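Local coordinates for staphylococcal nuclease domain-containing protein 1 (Drosophila melanogaster, PDB 2WAC) that cleaves both DNA and RNA as an endonuclease, associates with the RNA-induced silencing complex, and uses its Tudor domain to bind peptides carrying symmetrically dimethylated arginines, at residues 5-10 with 161-166; 34-39 with 68-73; 55-60 with 84-89; 118-123 with 185-190; 134-139 with 174-179. One frame throughout, in Å; residues are numbered along the deposited sequence.

Contact 1. Residues 5-10 with 161-166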
# COMPACT_ATOMS: atom_id res chain seq x y z
N GLU A 5 9.37 9.48 -8.14
CA GLU A 5 8.33 10.21 -7.42
C GLU A 5 8.59 10.12 -5.92
O GLU A 5 8.82 9.04 -5.38
CB GLU A 5 6.93 9.66 -7.75
CG GLU A 5 5.78 10.53 -7.23
CD GLU A 5 4.45 9.79 -7.13
OE1 GLU A 5 4.41 8.57 -7.35
OE2 GLU A 5 3.43 10.45 -6.80
N ASN A 6 8.59 11.28 -5.26
CA ASN A 6 8.76 11.34 -3.82
C ASN A 6 7.46 10.97 -3.12
O ASN A 6 6.47 11.70 -3.20
CB ASN A 6 9.25 12.72 -3.38
CG ASN A 6 10.68 13.01 -3.83
OD1 ASN A 6 11.57 12.17 -3.69
ND2 ASN A 6 10.90 14.21 -4.37
N VAL A 7 7.46 9.81 -2.46
CA VAL A 7 6.26 9.29 -1.80
C VAL A 7 6.49 8.98 -0.32
O VAL A 7 7.62 8.98 0.16
CB VAL A 7 5.71 7.99 -2.49
CG1 VAL A 7 5.38 8.25 -3.96
CG2 VAL A 7 6.67 6.82 -2.33
N ILE A 8 5.39 8.74 0.39
CA ILE A 8 5.40 8.18 1.74
C ILE A 8 4.59 6.89 1.72
O ILE A 8 3.44 6.88 1.25
CB ILE A 8 4.81 9.17 2.78
CG1 ILE A 8 5.77 10.34 3.01
CG2 ILE A 8 4.50 8.45 4.10
CD1 ILE A 8 5.14 11.54 3.70
N VAL A 9 5.17 5.80 2.21
CA VAL A 9 4.47 4.51 2.25
C VAL A 9 3.57 4.46 3.48
O VAL A 9 4.05 4.57 4.62
CB VAL A 9 5.45 3.31 2.21
CG1 VAL A 9 4.69 1.99 2.30
CG2 VAL A 9 6.29 3.35 0.94
N THR A 10 2.27 4.30 3.25
CA THR A 10 1.27 4.42 4.31
C THR A 10 0.65 3.10 4.76
O THR A 10 0.14 3.00 5.88
CB THR A 10 0.15 5.43 3.93
OG1 THR A 10 -0.43 5.06 2.67
CG2 THR A 10 0.71 6.84 3.83
N ALA A 161 6.54 -1.52 -8.88
CA ALA A 161 7.32 -0.36 -8.50
C ALA A 161 8.52 -0.71 -7.62
O ALA A 161 8.43 -1.59 -6.77
CB ALA A 161 6.44 0.67 -7.80
N THR A 162 9.64 -0.02 -7.85
CA THR A 162 10.76 -0.08 -6.91
C THR A 162 10.68 1.08 -5.93
O THR A 162 10.09 2.12 -6.23
CB THR A 162 12.14 -0.07 -7.62
OG1 THR A 162 12.22 1.06 -8.51
CG2 THR A 162 12.36 -1.36 -8.40
N LEU A 163 11.28 0.89 -4.76
CA LEU A 163 11.39 1.94 -3.75
C LEU A 163 12.85 2.14 -3.38
O LEU A 163 13.59 1.17 -3.20
CB LEU A 163 10.57 1.60 -2.50
CG LEU A 163 9.04 1.49 -2.63
CD1 LEU A 163 8.43 1.11 -1.29
CD2 LEU A 163 8.42 2.78 -3.16
N ARG A 164 13.25 3.40 -3.27
CA ARG A 164 14.65 3.77 -3.09
C ARG A 164 14.79 4.75 -1.92
O ARG A 164 13.95 5.63 -1.75
CB ARG A 164 15.17 4.40 -4.38
CG ARG A 164 16.67 4.56 -4.46
CD ARG A 164 17.12 4.98 -5.85
NE ARG A 164 17.10 6.43 -6.04
CZ ARG A 164 17.76 7.08 -7.00
NH1 ARG A 164 18.50 6.41 -7.87
NH2 ARG A 164 17.68 8.40 -7.09
N ASP A 165 15.86 4.59 -1.13
CA ASP A 165 16.20 5.58 -0.11
C ASP A 165 16.75 6.83 -0.80
O ASP A 165 17.65 6.73 -1.63
CB ASP A 165 17.21 5.02 0.90
CG ASP A 165 17.46 5.98 2.05
OD1 ASP A 165 18.29 6.90 1.90
OD2 ASP A 165 16.84 5.80 3.12
N PRO A 166 16.22 8.01 -0.44
CA PRO A 166 16.64 9.26 -1.09
C PRO A 166 18.10 9.63 -0.85
O PRO A 166 18.70 10.33 -1.66
CB PRO A 166 15.73 10.32 -0.46
CG PRO A 166 14.63 9.57 0.21
CD PRO A 166 15.20 8.25 0.60
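Val9 and Leu163 meet methyl to methyl inside the staphylococcal nuclease-like part of the chain, and they illustrate how two strands that are not bonded to each other can still share a core. The tight end of the contact is the approach of Val9 CG2 to Leu163 CD1, at 3.8 Å. In Val9 the CB already points at the other strand, and CG2 lies anti to the carbonyl carbon, which places this methyl rather than CG1 against the leucine. Leu163 starts off less directly, but its extended chain (chi2 178°) carries the forked end across, and the two side chains meet at a slant.

The packing is looser two residues earlier on the strand. There the second leucine branch, CD2, lies 4.5 Å from Val7 CG2, at the limit of van der Waals contact. Farther along, toward the surface, the segments part: Asn6 OD1 and Pro166 CG stay 5.6 Å from each other, and Asn6 is exposed to solvent.

No hydrogen bond crosses between the segments. The backbone of strand 5-12 is instead bonded to its sheet neighbours, Val7 pairing with Val146 and Ile8 with Gln21, while Phe137 of helix 127-141 also packs on Leu163. The chemistry is therefore purely apolar, so that cohesion here depends on the fit of buried methyl groups, without directional bonds.

Contact 2. Residues 34-39 with 68-73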
# COMPACT_ATOMS: atom_id res chain seq x y z
N SER A 34 -9.59 17.97 7.24
CA SER A 34 -10.01 19.03 8.16
C SER A 34 -11.43 19.53 7.85
O SER A 34 -12.19 19.84 8.77
CB SER A 34 -9.02 20.20 8.13
OG SER A 34 -9.35 21.18 9.09
N LYS A 35 -11.76 19.60 6.57
CA LYS A 35 -13.09 20.03 6.13
C LYS A 35 -14.13 18.94 6.38
O LYS A 35 -15.27 19.24 6.73
CB LYS A 35 -13.08 20.44 4.66
CG LYS A 35 -12.26 21.69 4.36
CD LYS A 35 -12.18 21.95 2.86
CE LYS A 35 -11.20 23.07 2.54
NZ LYS A 35 -11.59 24.37 3.17
N LEU A 36 -13.73 17.69 6.19
CA LEU A 36 -14.59 16.53 6.44
C LEU A 36 -14.92 16.39 7.93
O LEU A 36 -16.07 16.14 8.29
CB LEU A 36 -13.95 15.24 5.90
CG LEU A 36 -14.81 13.98 5.85
CD1 LEU A 36 -16.01 14.14 4.91
CD2 LEU A 36 -13.99 12.77 5.44
N HIS A 37 -13.90 16.54 8.77
CA HIS A 37 -14.08 16.52 10.23
C HIS A 37 -15.09 17.58 10.68
O HIS A 37 -15.99 17.28 11.46
CB HIS A 37 -12.73 16.73 10.94
CG HIS A 37 -12.86 16.99 12.40
ND1 HIS A 37 -12.91 15.99 13.34
CD2 HIS A 37 -12.96 18.15 13.09
CE1 HIS A 37 -13.02 16.51 14.55
NE2 HIS A 37 -13.06 17.83 14.43
N ALA A 38 -14.92 18.81 10.19
CA ALA A 38 -15.79 19.93 10.55
C ALA A 38 -17.22 19.74 10.04
O ALA A 38 -18.18 20.03 10.76
CB ALA A 38 -15.21 21.24 10.03
N ASP A 39 -17.35 19.25 8.81
CA ASP A 39 -18.63 18.95 8.18
C ASP A 39 -19.46 17.96 9.00
O ASP A 39 -20.64 18.19 9.27
CB ASP A 39 -18.38 18.38 6.78
CG ASP A 39 -19.52 18.66 5.80
OD1 ASP A 39 -20.68 18.31 6.11
OD2 ASP A 39 -19.24 19.21 4.72
N TRP A 68 -14.12 10.35 10.77
CA TRP A 68 -14.70 10.04 9.47
C TRP A 68 -13.65 10.15 8.34
O TRP A 68 -12.92 11.14 8.26
CB TRP A 68 -15.90 10.95 9.19
CG TRP A 68 -17.07 10.74 10.12
CD1 TRP A 68 -17.32 11.40 11.29
CD2 TRP A 68 -18.15 9.81 9.95
NE1 TRP A 68 -18.49 10.93 11.86
CE2 TRP A 68 -19.02 9.96 11.05
CE3 TRP A 68 -18.47 8.86 8.96
CZ2 TRP A 68 -20.18 9.19 11.21
CZ3 TRP A 68 -19.63 8.10 9.11
CH2 TRP A 68 -20.47 8.27 10.23
N TYR A 69 -13.60 9.12 7.49
CA TYR A 69 -12.66 9.05 6.37
C TYR A 69 -13.39 8.73 5.06
O TYR A 69 -14.50 8.19 5.08
CB TYR A 69 -11.60 7.96 6.63
CG TYR A 69 -10.70 8.18 7.83
CD1 TYR A 69 -11.17 7.99 9.13
CD2 TYR A 69 -9.36 8.54 7.66
CE1 TYR A 69 -10.34 8.18 10.23
CE2 TYR A 69 -8.52 8.73 8.76
CZ TYR A 69 -9.02 8.55 10.04
OH TYR A 69 -8.20 8.74 11.12
N ARG A 70 -12.77 9.06 3.93
CA ARG A 70 -13.29 8.64 2.62
C ARG A 70 -13.03 7.14 2.45
O ARG A 70 -11.94 6.66 2.77
CB ARG A 70 -12.64 9.41 1.48
CG ARG A 70 -12.85 10.92 1.52
CD ARG A 70 -12.67 11.54 0.14
NE ARG A 70 -11.33 11.35 -0.42
CZ ARG A 70 -10.98 11.65 -1.67
NH1 ARG A 70 -11.87 12.15 -2.52
NH2 ARG A 70 -9.73 11.45 -2.07
N ALA A 71 -14.03 6.41 1.97
CA ALA A 71 -13.92 4.96 1.86
C ALA A 71 -14.69 4.39 0.67
O ALA A 71 -15.72 4.92 0.28
CB ALA A 71 -14.38 4.29 3.16
N LYS A 72 -14.16 3.31 0.11
CA LYS A 72 -14.83 2.58 -0.96
C LYS A 72 -15.40 1.29 -0.38
O LYS A 72 -14.69 0.54 0.28
CB LYS A 72 -13.84 2.28 -2.09
CG LYS A 72 -14.39 1.42 -3.23
CD LYS A 72 -13.28 1.14 -4.23
CE LYS A 72 -13.60 -0.05 -5.12
NZ LYS A 72 -12.45 -0.38 -6.00
N VAL A 73 -16.68 1.06 -0.62
CA VAL A 73 -17.31 -0.19 -0.21
C VAL A 73 -16.94 -1.29 -1.20
O VAL A 73 -17.29 -1.21 -2.38
CB VAL A 73 -18.85 -0.06 -0.10
CG1 VAL A 73 -19.47 -1.39 0.27
CG2 VAL A 73 -19.23 1.00 0.93
O HOH W 1 -14.02 13.08 11.98
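Helix 26-42 lies on the Tudor barrel through Leu36, which rests on the backbone of Trp68 at the start of strand 68-77, within the region known to be involved in dimethylarginine binding. The axes of the two short segments come within 8.5 Å of each other, with their directions 118° apart. Leu36 is the helix side chain that bridges this distance. It points toward the strand, and with CG anti to the backbone N (chi1 -169°) one branch reaches down to the chain. Its CD2 methyl touches the carbonyl of Trp68, 3.4 Å from Trp68 O, and continues over the next residue, at 4.1 Å from Tyr69 CA. Arg70 CG is a looser neighbour, 4.5 Å from Leu36 CD2. The leucine thus packs on main chain more than on side chains, an example of a helix side chain seated on the main chain of a strand.

Trp68 begins toward the helix, but its indole swings away. Its backbone N is served by a water at 3.0 Å, which also makes a weak, longer link to His37 ND1; this is at most a weak water bridge to the helix, and His37 ND1 also hydrogen-bonds Gln67.

Around this patch, Phe40 of the same helix meets the Trp68 ring, and Leu32 touches Arg70. The guanidinium of Arg70 runs on to Asp87 and to the carbonyl oxygens of Phe106, Glu109 and Lys110, while the backbone of strand 68-77 pairs with strand 57-61.

Contact 3. Residues 55-60 with 84-89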
# COMPACT_ATOMS: atom_id res chain seq x y z
N GLY A 55 -19.24 -1.08 -4.17
CA GLY A 55 -18.67 -0.07 -5.06
C GLY A 55 -18.92 1.37 -4.67
O GLY A 55 -18.26 2.28 -5.19
N ASP A 56 -19.86 1.60 -3.76
CA ASP A 56 -20.21 2.94 -3.29
C ASP A 56 -19.02 3.66 -2.65
O ASP A 56 -18.25 3.05 -1.90
CB ASP A 56 -21.37 2.88 -2.29
CG ASP A 56 -22.72 2.66 -2.96
OD1 ASP A 56 -22.78 2.48 -4.19
OD2 ASP A 56 -23.74 2.66 -2.23
N LEU A 57 -18.87 4.94 -2.96
CA LEU A 57 -17.91 5.79 -2.26
C LEU A 57 -18.63 6.47 -1.10
O LEU A 57 -19.63 7.16 -1.29
CB LEU A 57 -17.30 6.84 -3.21
CG LEU A 57 -16.17 7.73 -2.68
CD1 LEU A 57 -14.92 6.92 -2.30
CD2 LEU A 57 -15.81 8.80 -3.69
N VAL A 58 -18.11 6.25 0.11
CA VAL A 58 -18.80 6.67 1.33
C VAL A 58 -17.91 7.43 2.30
O VAL A 58 -16.70 7.57 2.09
CB VAL A 58 -19.40 5.44 2.09
CG1 VAL A 58 -20.47 4.75 1.26
CG2 VAL A 58 -18.31 4.46 2.51
N ALA A 59 -18.53 7.95 3.36
CA ALA A 59 -17.81 8.37 4.55
C ALA A 59 -17.94 7.25 5.57
O ALA A 59 -19.05 6.76 5.83
CB ALA A 59 -18.38 9.66 5.09
N ALA A 60 -16.81 6.82 6.12
CA ALA A 60 -16.78 5.73 7.09
C ALA A 60 -16.12 6.18 8.38
O ALA A 60 -15.03 6.78 8.35
CB ALA A 60 -16.05 4.52 6.51
N LEU A 84 -12.41 0.02 2.00
CA LEU A 84 -11.02 0.43 1.82
C LEU A 84 -10.93 1.93 2.09
O LEU A 84 -11.67 2.71 1.49
CB LEU A 84 -10.54 0.13 0.40
CG LEU A 84 -9.26 0.83 -0.08
CD1 LEU A 84 -8.01 0.27 0.59
CD2 LEU A 84 -9.12 0.78 -1.60
N TYR A 85 -10.04 2.32 2.99
CA TYR A 85 -9.79 3.74 3.26
C TYR A 85 -8.87 4.30 2.18
O TYR A 85 -7.65 4.15 2.24
CB TYR A 85 -9.26 3.95 4.68
CG TYR A 85 -10.27 3.56 5.73
CD1 TYR A 85 -11.32 4.42 6.06
CD2 TYR A 85 -10.22 2.31 6.36
CE1 TYR A 85 -12.27 4.06 7.01
CE2 TYR A 85 -11.17 1.95 7.31
CZ TYR A 85 -12.19 2.83 7.63
OH TYR A 85 -13.14 2.48 8.57
N ILE A 86 -9.49 4.94 1.18
CA ILE A 86 -8.85 5.25 -0.11
C ILE A 86 -7.68 6.23 -0.06
O ILE A 86 -6.88 6.30 -0.99
CB ILE A 86 -9.89 5.72 -1.17
CG1 ILE A 86 -10.68 6.94 -0.68
CG2 ILE A 86 -10.81 4.57 -1.58
CD1 ILE A 86 -11.25 7.81 -1.79
N ASP A 87 -7.59 7.00 1.02
CA ASP A 87 -6.53 7.99 1.15
C ASP A 87 -5.33 7.47 1.95
O ASP A 87 -4.32 8.18 2.09
CB ASP A 87 -7.09 9.28 1.75
CG ASP A 87 -8.12 9.94 0.85
OD1 ASP A 87 -7.96 9.90 -0.39
OD2 ASP A 87 -9.10 10.50 1.38
N TYR A 88 -5.43 6.24 2.45
CA TYR A 88 -4.40 5.64 3.32
C TYR A 88 -4.00 4.22 2.92
O TYR A 88 -2.82 3.88 2.93
CB TYR A 88 -4.84 5.69 4.79
CG TYR A 88 -5.06 7.10 5.28
CD1 TYR A 88 -4.01 7.85 5.80
CD2 TYR A 88 -6.33 7.69 5.19
CE1 TYR A 88 -4.21 9.16 6.23
CE2 TYR A 88 -6.53 8.99 5.62
CZ TYR A 88 -5.48 9.72 6.14
OH TYR A 88 -5.69 11.01 6.56
N GLY A 89 -4.99 3.39 2.59
CA GLY A 89 -4.71 2.04 2.10
C GLY A 89 -5.15 0.88 2.97
O GLY A 89 -5.17 -0.26 2.51
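Tyr85 of segment 84-89 reaches Ala60 on strand 57-61, although strand 68-77 lies between the two in the sheet. From its CB, which does not aim directly at the other strand, the chain turns at chi1 -65°, placing CG anti to the carbonyl carbon and carrying the ring toward Ala60. CB and CG meet nothing of segment 55-60; the contact begins farther out. CE1 is the ring atom that touches, lying 3.8 Å from Ala60 CB and 4.1 Å from Ala60 O. At the tip, Tyr85 OH is still near the same methyl, 4.1 Å from Ala60 CB, while its polar need is met by a hydrogen bond with Glu92. Ala60 contributes just one methyl, pointed at the ring, and a small residue at this place lets the aromatic group come close to the strand.

A second patch lies next to it, where Ile86 meets Leu57, three residues before Ala60. Leu57 CD1 and Ile86 CD1 meet at 3.8 Å, the two side chains crossing at about a right angle.

Just beyond, the chain folds over the Tyr85 carbonyl. Tyr85 O accepts from two backbone donors, Gly89 N at 2.8 Å and Tyr88 N at 3.1 Å, a grip that fixes the turn that follows. Gly89 has a positive phi (114°) at which a CB would run into the preceding carbonyl.

Phe62, which meets the Tyr85 ring, also lies in the region involved in dimethylarginine binding. The geometry is consistent with the aromatic cage by which the small SH3-like barrel of Tudor domains receives methylated arginine.

Contact 4. Residues 118-123 with 185-190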
# COMPACT_ATOMS: atom_id res chain seq x y z
N LEU A 118 5.55 -4.52 -4.99
CA LEU A 118 7.00 -4.37 -4.86
C LEU A 118 7.66 -5.21 -5.95
O LEU A 118 7.50 -6.43 -6.00
CB LEU A 118 7.49 -4.78 -3.47
CG LEU A 118 8.95 -4.45 -3.09
CD1 LEU A 118 9.20 -2.95 -3.04
CD2 LEU A 118 9.31 -5.10 -1.76
N ALA A 119 8.38 -4.53 -6.84
CA ALA A 119 8.87 -5.13 -8.08
C ALA A 119 9.78 -6.33 -7.88
O ALA A 119 10.77 -6.26 -7.15
CB ALA A 119 9.56 -4.07 -8.95
N LEU A 120 9.41 -7.44 -8.53
CA LEU A 120 10.25 -8.65 -8.65
C LEU A 120 10.55 -9.40 -7.34
O LEU A 120 11.49 -10.19 -7.28
CB LEU A 120 11.55 -8.34 -9.40
CG LEU A 120 11.53 -7.59 -10.74
CD1 LEU A 120 12.95 -7.37 -11.22
CD2 LEU A 120 10.72 -8.33 -11.81
N VAL A 121 9.75 -9.15 -6.31
CA VAL A 121 9.94 -9.79 -5.01
C VAL A 121 8.88 -10.87 -4.78
O VAL A 121 7.68 -10.62 -4.96
CB VAL A 121 9.92 -8.74 -3.86
CG1 VAL A 121 9.68 -9.38 -2.51
CG2 VAL A 121 11.21 -7.93 -3.85
N ALA A 122 9.33 -12.07 -4.42
CA ALA A 122 8.42 -13.15 -4.04
C ALA A 122 8.67 -13.53 -2.58
O ALA A 122 9.83 -13.66 -2.16
CB ALA A 122 8.61 -14.36 -4.95
N LEU A 123 7.60 -13.69 -1.81
CA LEU A 123 7.70 -14.12 -0.42
C LEU A 123 8.27 -15.54 -0.32
O LEU A 123 8.05 -16.36 -1.21
CB LEU A 123 6.34 -14.06 0.28
CG LEU A 123 5.82 -12.72 0.83
CD1 LEU A 123 4.42 -12.92 1.36
CD2 LEU A 123 6.73 -12.15 1.92
N GLU A 185 12.09 -12.68 -8.37
CA GLU A 185 11.16 -13.17 -9.37
C GLU A 185 11.77 -13.14 -10.77
O GLU A 185 12.36 -12.13 -11.18
CB GLU A 185 9.85 -12.37 -9.34
CG GLU A 185 8.79 -12.83 -10.33
CD GLU A 185 7.58 -11.92 -10.39
OE1 GLU A 185 7.69 -10.74 -9.99
OE2 GLU A 185 6.50 -12.38 -10.83
N GLN A 186 11.64 -14.25 -11.48
CA GLN A 186 12.05 -14.35 -12.87
C GLN A 186 10.85 -14.12 -13.77
O GLN A 186 9.84 -14.82 -13.66
CB GLN A 186 12.68 -15.73 -13.13
CG GLN A 186 13.10 -15.98 -14.58
CD GLN A 186 14.22 -15.08 -15.03
OE1 GLN A 186 15.26 -14.97 -14.37
NE2 GLN A 186 14.03 -14.42 -16.17
N ARG A 187 10.94 -13.12 -14.64
CA ARG A 187 9.93 -12.87 -15.68
C ARG A 187 10.54 -12.31 -16.97
O ARG A 187 11.68 -11.85 -16.97
CB ARG A 187 8.78 -11.99 -15.15
CG ARG A 187 9.19 -10.64 -14.58
CD ARG A 187 8.04 -10.02 -13.81
NE ARG A 187 6.88 -9.74 -14.66
CZ ARG A 187 5.65 -9.51 -14.22
NH1 ARG A 187 5.38 -9.54 -12.92
NH2 ARG A 187 4.67 -9.27 -15.08
N GLY A 188 9.76 -12.34 -18.05
CA GLY A 188 10.29 -12.18 -19.40
C GLY A 188 10.28 -10.83 -20.09
O GLY A 188 10.89 -10.69 -21.15
N GLU A 189 9.60 -9.83 -19.53
CA GLU A 189 9.60 -8.49 -20.13
C GLU A 189 11.04 -8.02 -20.36
O GLU A 189 11.82 -7.91 -19.41
CB GLU A 189 8.85 -7.47 -19.27
CG GLU A 189 7.33 -7.63 -19.26
CD GLU A 189 6.84 -8.57 -18.18
OE1 GLU A 189 7.67 -9.20 -17.49
OE2 GLU A 189 5.60 -8.68 -18.00
N ARG A 190 11.38 -7.78 -21.62
CA ARG A 190 12.74 -7.35 -21.99
C ARG A 190 13.16 -6.07 -21.27
O ARG A 190 14.30 -5.96 -20.81
CB ARG A 190 12.88 -7.27 -23.53
CG ARG A 190 13.94 -6.31 -24.12
CD ARG A 190 15.41 -6.58 -23.71
NE ARG A 190 15.91 -7.92 -23.98
CZ ARG A 190 17.18 -8.22 -24.22
NH1 ARG A 190 17.54 -9.48 -24.43
NH2 ARG A 190 18.11 -7.27 -24.25
O HOH W 2 6.77 -8.41 -9.44
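Leu120 O receives the backbone N-H of Glu185 at 2.8 Å, with an N-H...O angle of 149°; the donor comes from above the carbonyl plane, 40° out of it. The same two residues are joined a second time by a water, which accepts from Leu120 N at 3.0 Å and donates to Glu185 OE1 at 2.6 Å. Both backbone polar atoms of Leu120, at the third position of a type II turn, are thereby tied to one residue.

In the apolar half of the contact Leu120 CD2 crosses the aliphatic part of Arg187 at a slant, 3.7 Å from Arg187 CD. The guanidinium beyond it grips Glu189 side-on, NE to OE1 at 3.0 Å and NH2 to OE2 at 3.1 Å, while NH1 makes a long salt bridge to Glu185 OE2. Replacing Arg187 with an alanine would probably leave the Glu189 carboxylate without its mate and uncover one side of the Leu120 methyl.

Leu120 also touches Leu195, Val196 and Tyr199 of helix 193-208. Arg187 rests on Leu152 and Leu160 of the nuclease-like sheet. Ala122 of segment 118-123 pairs with Leu183 in a two-stranded sheet, so the contact sits between helix 193-208 and the nuclease-like sheet.

Contact 5. Residues 134-139 with 174-179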
# COMPACT_ATOMS: atom_id res chain seq x y z
N LEU A 134 7.98 -9.32 5.95
CA LEU A 134 7.02 -8.23 6.08
C LEU A 134 7.41 -7.25 7.19
O LEU A 134 7.22 -6.04 7.05
CB LEU A 134 5.61 -8.78 6.30
CG LEU A 134 5.02 -9.65 5.18
CD1 LEU A 134 3.91 -10.55 5.71
CD2 LEU A 134 4.51 -8.80 4.02
N ARG A 135 7.96 -7.78 8.28
CA ARG A 135 8.48 -6.98 9.39
C ARG A 135 9.66 -6.13 8.93
O ARG A 135 9.74 -4.94 9.25
CB ARG A 135 8.90 -7.89 10.55
CG ARG A 135 9.21 -7.15 11.85
CD ARG A 135 10.31 -7.85 12.66
NE ARG A 135 11.58 -7.90 11.94
CZ ARG A 135 12.43 -6.87 11.80
NH1 ARG A 135 12.14 -5.69 12.35
NH2 ARG A 135 13.55 -7.02 11.13
N ALA A 136 10.58 -6.75 8.19
CA ALA A 136 11.78 -6.07 7.70
C ALA A 136 11.47 -4.95 6.72
O ALA A 136 12.09 -3.89 6.77
CB ALA A 136 12.74 -7.08 7.07
N PHE A 137 10.50 -5.18 5.83
CA PHE A 137 10.13 -4.20 4.81
C PHE A 137 9.38 -3.01 5.41
O PHE A 137 9.58 -1.87 4.98
CB PHE A 137 9.31 -4.85 3.70
CG PHE A 137 8.92 -3.90 2.58
CD1 PHE A 137 9.89 -3.14 1.92
CD2 PHE A 137 7.59 -3.78 2.19
CE1 PHE A 137 9.53 -2.27 0.89
CE2 PHE A 137 7.22 -2.92 1.16
CZ PHE A 137 8.19 -2.16 0.52
N SER A 138 8.54 -3.29 6.40
CA SER A 138 7.81 -2.25 7.12
C SER A 138 8.74 -1.34 7.92
O SER A 138 8.53 -0.12 7.97
CB SER A 138 6.75 -2.87 8.05
OG SER A 138 6.05 -1.87 8.76
N GLU A 139 9.76 -1.93 8.54
CA GLU A 139 10.77 -1.17 9.27
C GLU A 139 11.56 -0.26 8.32
O GLU A 139 11.96 0.84 8.70
CB GLU A 139 11.71 -2.11 10.03
CG GLU A 139 12.44 -1.43 11.19
CD GLU A 139 13.51 -2.31 11.81
OE1 GLU A 139 13.34 -3.55 11.85
OE2 GLU A 139 14.53 -1.75 12.26
N LYS A 174 15.40 -4.95 -3.44
CA LYS A 174 16.63 -5.69 -3.75
C LYS A 174 17.41 -6.02 -2.48
O LYS A 174 17.99 -7.11 -2.37
CB LYS A 174 17.50 -4.90 -4.72
CG LYS A 174 18.70 -5.67 -5.26
CD LYS A 174 19.56 -4.81 -6.17
CE LYS A 174 20.77 -5.58 -6.66
NZ LYS A 174 21.60 -4.79 -7.62
N GLN A 175 17.43 -5.09 -1.53
CA GLN A 175 18.10 -5.30 -0.25
C GLN A 175 17.48 -6.48 0.51
O GLN A 175 18.20 -7.24 1.15
CB GLN A 175 18.07 -4.03 0.60
CG GLN A 175 19.04 -4.06 1.79
CD GLN A 175 19.07 -2.76 2.57
OE1 GLN A 175 18.07 -2.35 3.15
NE2 GLN A 175 20.23 -2.12 2.60
N LEU A 176 16.15 -6.62 0.43
CA LEU A 176 15.45 -7.77 1.00
C LEU A 176 15.93 -9.08 0.39
O LEU A 176 16.09 -10.08 1.09
CB LEU A 176 13.93 -7.63 0.81
CG LEU A 176 13.14 -6.50 1.48
CD1 LEU A 176 11.67 -6.61 1.10
CD2 LEU A 176 13.30 -6.51 2.99
N VAL A 177 16.17 -9.06 -0.93
CA VAL A 177 16.73 -10.20 -1.65
C VAL A 177 18.18 -10.49 -1.20
O VAL A 177 18.50 -11.63 -0.86
CB VAL A 177 16.67 -9.98 -3.20
CG1 VAL A 177 17.24 -11.18 -3.94
CG2 VAL A 177 15.24 -9.73 -3.65
N ALA A 178 19.02 -9.45 -1.18
CA ALA A 178 20.43 -9.59 -0.78
C ALA A 178 20.60 -10.06 0.67
O ALA A 178 21.59 -10.72 0.99
CB ALA A 178 21.18 -8.28 -1.00
N GLU A 179 19.64 -9.73 1.52
CA GLU A 179 19.63 -10.18 2.92
C GLU A 179 19.06 -11.59 3.09
O GLU A 179 19.05 -12.12 4.21
CB GLU A 179 18.85 -9.19 3.79
CG GLU A 179 19.60 -7.89 4.07
CD GLU A 179 18.71 -6.80 4.64
OE1 GLU A 179 17.46 -6.93 4.58
OE2 GLU A 179 19.25 -5.79 5.13
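Leu176 sets its forked end against two successive residues of helix 127-141, Ala136 and Phe137, and each branch takes a different one. CD1 lies beside the root of the phenylalanine, 3.9 Å from Phe137 CB and 4.0 Å from Phe137 CD1. CD2 goes the other way, to Ala136 CB at 4.2 Å. The leucine and phenylalanine side chains cross at about a right angle, with the ring tilted to the methyl.

Torsions explain the division of labour. Phe137 has its CG anti to the backbone N (chi1 -178°), which brings CB, CG and CD1 of the phenylalanine together against Leu176 CD1. Leu176 points toward the partner helix and stays extended to its fork. Ala136 also points across, but its short side chain supplies only one methyl to the meeting. The helices come close here, Phe137 CA and Leu176 CA being 7.5 Å apart.

Leu118 from strand 113-118 lies against both Phe137 and Leu176, carrying the packing down to the sheet. The interface is hydrocarbon alone and all three residues are buried; between these two segments no hydrogen bond or salt bridge crosses, so their cohesion probably rests on fit and the exclusion of water.

The fragment, an extended Tudor domain, divides into two lobes. Contacts 2 and 3 have centres 9 Å apart: contact 3 lies within the Tudor barrel and contact 2 packs helix 26-42 on it, and both reach the dimethylarginine-binding region. Both are nested within the loop closed by contact 1, as if the Tudor domain were inserted into the nuclease-like one. Contacts 1, 4 and 5 belong to the latter. Phe137 joins them: its CZ lies 3.7 Å from Leu163 CD1 and 3.8 Å from Leu118 CD1. Between the lobes, Thr10 OG1 bonds Tyr88 O at 2.7 Å, linking contact 1 to contact 3. Contacts 2 and 4, centres 37 Å apart, mark opposite sides of the chain's centre.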